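Local coordinates for protein putative tRNA (Adenine(37)-N6)-methyltransferase (Pseudomonas aeruginosa, PDB 7BU1) that probably transfers a methyl group from S-adenosylmethionine to the N6-threonylcarbamoyladenosine at position 37 of tRNA, at residues 66-71 with 97-102; 15-20 with 131-136. All coordinates share one frame; numbering follows the deposited sequence.

How the contacts relate
Both contacts lie around one S-adenosylmethionine, with their centres about 13 Å apart. Contact 1 joins the end of strand 61-67 and the turn after it to the loop 97-102 around the cofactor, whereas contact 2 pairs the strands that close the six-stranded barrel and reaches the adenine with a single threonine. Strands 61-67 and 132-138, neighbours in the barrel, connect the two: Leu67 N probably donates to Pro132 O at 3.0 Å. Beside this bond, Phe66 CD2 packs on Thr131 CG2 at 3.5 Å, and His69 ND1 lies 3.4 Å from Pro132 CD. The contacts also meet across the dimer interface, where Arg101 of contact 1 forms a salt bridge with Asp135 of the second subunit, and Asp135 of contact 2 with its Arg101.

Contact 1: residues 66-71 with 97-102; sequences FLFHQA and RATHRP. With SAM (S-adenosylmethionine), chain D.
Thr99 lies over one face of the Phe68 ring, its CA 3.7 Å from the centroid and only 4° off the normal, a CH-pi contact. The ring edge turns to the adenine of S-adenosylmethionine, where Phe68 CD1 lies 3.5 Å from SAM N3. The His100 ring carries the methyl of Ala71 over one face, with CB 4.1 Å from the centroid. Thr99 CG2 stands beside the backbone N, and from there it meets Phe68 CE1 at 3.6 Å and the ribose SAM O4' at an equal distance. No hydrogen bond joins the two segments directly. A type I turn from Phe68 to Ala71 instead presents Gln70 N to SAM N1, a 3.1 Å bond at 154°. Within 97-102, Arg101 NH1 donates to a lone pair of Ala98 O at 2.9 Å, almost exactly in the guanidinium plane, a bond that ties together the loop on the two sides of Thr99 in sequence. Arg97 brings its guanidinium edge to the cofactor carboxylate, though the modelled length is doubtfully short, and also bridges to Asp144 of the second subunit. Backbone N-H, Phe68 edge and Thr99 methyl thus line the cofactor pocket of a beta-barrel methyltransferase of the TrmO family.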
# COMPACT_ATOMS: atom_id res chain seq x y z
N PHE B 66 -5.82 7.85 1.41
CA PHE B 66 -6.93 8.73 1.73
C PHE B 66 -6.85 9.19 3.18
O PHE B 66 -6.06 8.69 3.98
CB PHE B 66 -8.27 8.04 1.45
CG PHE B 66 -8.48 6.77 2.23
CD1 PHE B 66 -7.97 5.56 1.78
CD2 PHE B 66 -9.20 6.78 3.42
CE1 PHE B 66 -8.17 4.39 2.49
CE2 PHE B 66 -9.42 5.60 4.13
CZ PHE B 66 -8.90 4.41 3.67
N LEU B 67 -7.71 10.13 3.52
CA LEU B 67 -7.83 10.63 4.88
C LEU B 67 -9.05 10.01 5.56
O LEU B 67 -10.15 10.00 4.99
CB LEU B 67 -7.97 12.15 4.89
CG LEU B 67 -6.75 12.96 4.50
CD1 LEU B 67 -7.07 14.44 4.66
CD2 LEU B 67 -5.56 12.56 5.36
N PHE B 68 -8.85 9.49 6.77
CA PHE B 68 -9.93 8.97 7.62
C PHE B 68 -10.69 10.14 8.23
O PHE B 68 -10.59 10.42 9.43
CB PHE B 68 -9.38 8.08 8.73
CG PHE B 68 -8.85 6.75 8.27
CD1 PHE B 68 -9.71 5.77 7.80
CD2 PHE B 68 -7.50 6.45 8.37
CE1 PHE B 68 -9.23 4.53 7.41
CE2 PHE B 68 -7.01 5.22 7.99
CZ PHE B 68 -7.88 4.26 7.50
N HIS B 69 -11.46 10.83 7.40
CA HIS B 69 -12.06 12.08 7.86
C HIS B 69 -13.13 11.87 8.92
O HIS B 69 -13.42 12.82 9.67
CB HIS B 69 -12.63 12.87 6.67
CG HIS B 69 -13.85 12.25 6.05
ND1 HIS B 69 -13.82 11.05 5.38
CD2 HIS B 69 -15.13 12.68 6.00
CE1 HIS B 69 -15.03 10.76 4.94
NE2 HIS B 69 -15.84 11.73 5.30
N GLN B 70 -13.71 10.68 9.03
CA GLN B 70 -14.73 10.39 10.04
C GLN B 70 -14.21 9.51 11.17
O GLN B 70 -14.98 8.78 11.80
CB GLN B 70 -15.97 9.75 9.42
CG GLN B 70 -16.49 10.45 8.20
CD GLN B 70 -17.71 11.28 8.49
OE1 GLN B 70 -17.85 11.86 9.56
NE2 GLN B 70 -18.61 11.35 7.51
N ALA B 71 -12.91 9.56 11.43
CA ALA B 71 -12.30 8.78 12.51
C ALA B 71 -11.97 9.77 13.62
O ALA B 71 -10.82 10.16 13.82
CB ALA B 71 -11.07 8.03 12.03
N ARG B 97 -4.41 -2.12 11.04
CA ARG B 97 -4.94 -1.25 10.00
C ARG B 97 -6.04 -0.34 10.53
O ARG B 97 -6.96 0.01 9.78
CB ARG B 97 -5.44 -2.08 8.83
CG ARG B 97 -4.36 -2.93 8.23
CD ARG B 97 -3.33 -2.05 7.54
NE ARG B 97 -2.72 -2.78 6.44
CZ ARG B 97 -3.15 -2.72 5.18
NH1 ARG B 97 -4.18 -1.95 4.87
NH2 ARG B 97 -2.56 -3.45 4.25
N ALA B 98 -5.97 0.04 11.80
CA ALA B 98 -7.01 0.82 12.43
C ALA B 98 -7.14 2.19 11.78
O ALA B 98 -6.19 2.73 11.21
CB ALA B 98 -6.74 0.98 13.93
N THR B 99 -8.33 2.77 11.92
CA THR B 99 -8.65 4.07 11.34
C THR B 99 -8.15 5.24 12.17
O THR B 99 -8.15 6.37 11.67
CB THR B 99 -10.16 4.20 11.16
OG1 THR B 99 -10.78 4.22 12.46
CG2 THR B 99 -10.71 3.03 10.36
N HIS B 100 -7.71 5.00 13.40
CA HIS B 100 -7.15 6.04 14.27
C HIS B 100 -5.63 5.88 14.30
O HIS B 100 -5.11 5.04 15.03
CB HIS B 100 -7.74 5.96 15.67
CG HIS B 100 -9.22 6.19 15.71
ND1 HIS B 100 -10.13 5.33 15.13
CD2 HIS B 100 -9.96 7.19 16.26
CE1 HIS B 100 -11.35 5.78 15.32
NE2 HIS B 100 -11.28 6.90 16.01
N ARG B 101 -4.93 6.69 13.53
CA ARG B 101 -3.49 6.59 13.34
C ARG B 101 -2.88 7.97 13.48
O ARG B 101 -3.56 8.98 13.27
CB ARG B 101 -3.12 6.04 11.95
CG ARG B 101 -4.17 5.20 11.28
CD ARG B 101 -3.58 4.46 10.11
NE ARG B 101 -2.35 3.75 10.44
CZ ARG B 101 -2.31 2.57 11.06
NH1 ARG B 101 -3.43 1.96 11.44
NH2 ARG B 101 -1.13 2.00 11.30
N PRO B 102 -1.58 8.05 13.80
CA PRO B 102 -0.93 9.36 14.02
C PRO B 102 -1.07 10.39 12.90
O PRO B 102 -1.17 11.59 13.21
CB PRO B 102 0.53 8.97 14.24
CG PRO B 102 0.45 7.63 14.89
CD PRO B 102 -0.74 6.94 14.28
N SAM D . -8.01 -0.71 4.00
CA SAM D . -7.90 0.57 4.74
C SAM D . -6.52 0.68 5.39
O SAM D . -6.07 1.83 5.56
OXT SAM D . -5.93 -0.37 5.70
CB SAM D . -9.00 0.71 5.81
CG SAM D . -8.85 -0.37 6.89
SD SAM D . -10.09 -0.10 8.21
CE SAM D . -9.79 -1.27 9.52
C5' SAM D . -11.77 -0.43 7.60
C4' SAM D . -12.68 0.71 8.04
O4' SAM D . -12.26 1.89 7.35
C3' SAM D . -14.01 0.55 7.40
O3' SAM D . -14.80 -0.43 8.06
C2' SAM D . -14.60 1.92 7.56
O2' SAM D . -15.41 2.01 8.73
C1' SAM D . -13.33 2.75 7.78
N9 SAM D . -13.36 3.99 7.01
C8 SAM D . -13.50 4.04 5.69
N7 SAM D . -13.51 5.32 5.33
C5 SAM D . -13.37 6.05 6.43
C6 SAM D . -13.30 7.37 6.61
N6 SAM D . -13.39 8.13 5.51
N1 SAM D . -13.16 7.91 7.83
C2 SAM D . -13.07 7.06 8.93
N3 SAM D . -13.14 5.69 8.71
C4 SAM D . -13.28 5.22 7.47

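Contact 2: residues 15-20 with 131-136; sequences GYIRSC and TPVLDI. With SAM (S-adenosylmethionine), chain D.
Ile17 and Val133 meet on one face of an antiparallel strand pair and Tyr16 and Pro132 on the other, where strands 15-19 and 132-138 close the barrel of the N-terminal domain. Two backbone bonds hold the pair: Val133 N gives to Gly15 O at 2.8 Å and nearly straight (175°), and Ile17 N gives to Thr131 O, also at 2.8 Å but more bent. Tyr16 and Pro132 between them form the non-hydrogen-bonded pair, and Tyr16 CA adds a CA-H...O contact to Thr131 O at 3.3 Å. Tyr16 lays its ring obliquely against the proline, CE2 lying 3.6 Å from Pro132 CB. Ile17 CG1 touches Val133 CG2 at 3.7 Å; each of these branches is anti to its own carbonyl carbon and beside its backbone N, which turns the two into contact. CB of Ile17 also comes to 3.8 Å from CB of Thr131.

Further out, Leu41 of strand 38-43 touches both Ile17 and Val133, and Leu122 of strand 119-123 also packs on Ile17. Met7 of the second subunit packs against Tyr16. Next along the strand, Leu134 and Asp135 both face Leu65 in a classic beta bulge. At the start of this segment, Thr131 turns to the cofactor. Its hydroxyl is hydrogen-bonded to Leu128 O, which helps to set its rotation, while OG1 accepts SAM N6 of the adenine at 3.1 Å with an N-H...O angle of 145°.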
# COMPACT_ATOMS: atom_id res chain seq x y z
N GLY B 15 -9.30 14.49 -4.86
CA GLY B 15 -10.68 14.17 -5.18
C GLY B 15 -11.35 13.60 -3.96
O GLY B 15 -10.73 13.39 -2.91
N TYR B 16 -12.65 13.35 -4.10
CA TYR B 16 -13.47 12.82 -3.02
C TYR B 16 -14.22 11.59 -3.49
O TYR B 16 -14.59 11.47 -4.67
CB TYR B 16 -14.47 13.86 -2.50
CG TYR B 16 -13.82 14.98 -1.71
CD1 TYR B 16 -13.32 16.10 -2.36
CD2 TYR B 16 -13.70 14.90 -0.33
CE1 TYR B 16 -12.73 17.12 -1.65
CE2 TYR B 16 -13.10 15.92 0.39
CZ TYR B 16 -12.62 17.03 -0.28
OH TYR B 16 -12.02 18.06 0.42
N ILE B 17 -14.43 10.67 -2.56
CA ILE B 17 -15.15 9.43 -2.83
C ILE B 17 -16.64 9.71 -2.68
O ILE B 17 -17.07 10.35 -1.72
CB ILE B 17 -14.70 8.32 -1.87
CG1 ILE B 17 -13.34 7.77 -2.29
CG2 ILE B 17 -15.75 7.20 -1.83
CD1 ILE B 17 -13.32 7.17 -3.68
N ARG B 18 -17.42 9.23 -3.64
CA ARG B 18 -18.85 9.09 -3.46
C ARG B 18 -19.14 7.60 -3.46
O ARG B 18 -18.82 6.89 -4.42
CB ARG B 18 -19.62 9.83 -4.54
CG ARG B 18 -19.34 11.33 -4.46
CD ARG B 18 -20.15 12.11 -5.45
NE ARG B 18 -21.32 11.36 -5.90
CZ ARG B 18 -22.10 11.72 -6.91
NH1 ARG B 18 -21.84 12.84 -7.59
NH2 ARG B 18 -23.14 10.96 -7.25
N SER B 19 -19.71 7.11 -2.36
CA SER B 19 -19.66 5.70 -2.03
C SER B 19 -21.06 5.17 -1.78
O SER B 19 -22.02 5.93 -1.62
CB SER B 19 -18.75 5.48 -0.80
OG SER B 19 -18.98 4.24 -0.17
N CYS B 20 -21.18 3.85 -1.79
CA CYS B 20 -22.41 3.21 -1.37
C CYS B 20 -22.60 3.28 0.14
O CYS B 20 -23.73 3.16 0.62
CB CYS B 20 -22.45 1.75 -1.80
SG CYS B 20 -20.95 0.85 -1.42
N THR B 131 -15.05 10.43 1.26
CA THR B 131 -13.67 10.25 1.70
C THR B 131 -12.73 11.09 0.85
O THR B 131 -12.72 10.95 -0.38
CB THR B 131 -13.28 8.78 1.62
OG1 THR B 131 -14.09 8.01 2.53
CG2 THR B 131 -11.82 8.59 1.98
N PRO B 132 -11.89 11.94 1.45
CA PRO B 132 -10.92 12.70 0.67
C PRO B 132 -9.74 11.81 0.29
O PRO B 132 -9.16 11.14 1.15
CB PRO B 132 -10.49 13.83 1.62
CG PRO B 132 -11.48 13.80 2.77
CD PRO B 132 -11.96 12.38 2.86
N VAL B 133 -9.40 11.79 -1.00
CA VAL B 133 -8.32 10.95 -1.52
C VAL B 133 -7.10 11.80 -1.82
O VAL B 133 -7.19 12.80 -2.55
CB VAL B 133 -8.78 10.15 -2.75
CG1 VAL B 133 -7.63 9.32 -3.30
CG2 VAL B 133 -9.93 9.24 -2.36
N LEU B 134 -5.95 11.39 -1.30
CA LEU B 134 -4.71 12.12 -1.50
C LEU B 134 -3.91 11.66 -2.71
O LEU B 134 -3.10 12.44 -3.23
CB LEU B 134 -3.81 12.00 -0.26
CG LEU B 134 -4.46 12.32 1.09
CD1 LEU B 134 -3.47 12.07 2.22
CD2 LEU B 134 -4.98 13.76 1.11
N ASP B 135 -4.10 10.42 -3.16
CA ASP B 135 -3.23 9.85 -4.18
C ASP B 135 -3.89 8.63 -4.81
O ASP B 135 -4.69 7.93 -4.18
CB ASP B 135 -1.87 9.47 -3.59
CG ASP B 135 -0.82 9.19 -4.65
OD1 ASP B 135 -1.14 9.16 -5.85
OD2 ASP B 135 0.35 8.97 -4.27
N ILE B 136 -3.54 8.37 -6.07
CA ILE B 136 -3.90 7.16 -6.79
C ILE B 136 -2.61 6.50 -7.24
O ILE B 136 -1.77 7.17 -7.85
CB ILE B 136 -4.80 7.43 -8.01
CG1 ILE B 136 -6.12 8.09 -7.61
CG2 ILE B 136 -5.05 6.14 -8.79
CD1 ILE B 136 -6.71 8.92 -8.74
N SAM D . -8.01 -0.71 4.00
CA SAM D . -7.90 0.57 4.74
C SAM D . -6.52 0.68 5.39
O SAM D . -6.07 1.83 5.56
OXT SAM D . -5.93 -0.37 5.70
CB SAM D . -9.00 0.71 5.81
CG SAM D . -8.85 -0.37 6.89
SD SAM D . -10.09 -0.10 8.21
CE SAM D . -9.79 -1.27 9.52
C5' SAM D . -11.77 -0.43 7.60
C4' SAM D . -12.68 0.71 8.04
O4' SAM D . -12.26 1.89 7.35
C3' SAM D . -14.01 0.55 7.40
O3' SAM D . -14.80 -0.43 8.06
C2' SAM D . -14.60 1.92 7.56
O2' SAM D . -15.41 2.01 8.73
C1' SAM D . -13.33 2.75 7.78
N9 SAM D . -13.36 3.99 7.01
C8 SAM D . -13.50 4.04 5.69
N7 SAM D . -13.51 5.32 5.33
C5 SAM D . -13.37 6.05 6.43
C6 SAM D . -13.30 7.37 6.61
N6 SAM D . -13.39 8.13 5.51
N1 SAM D . -13.16 7.91 7.83
C2 SAM D . -13.07 7.06 8.93
N3 SAM D . -13.14 5.69 8.71
C4 SAM D . -13.28 5.22 7.47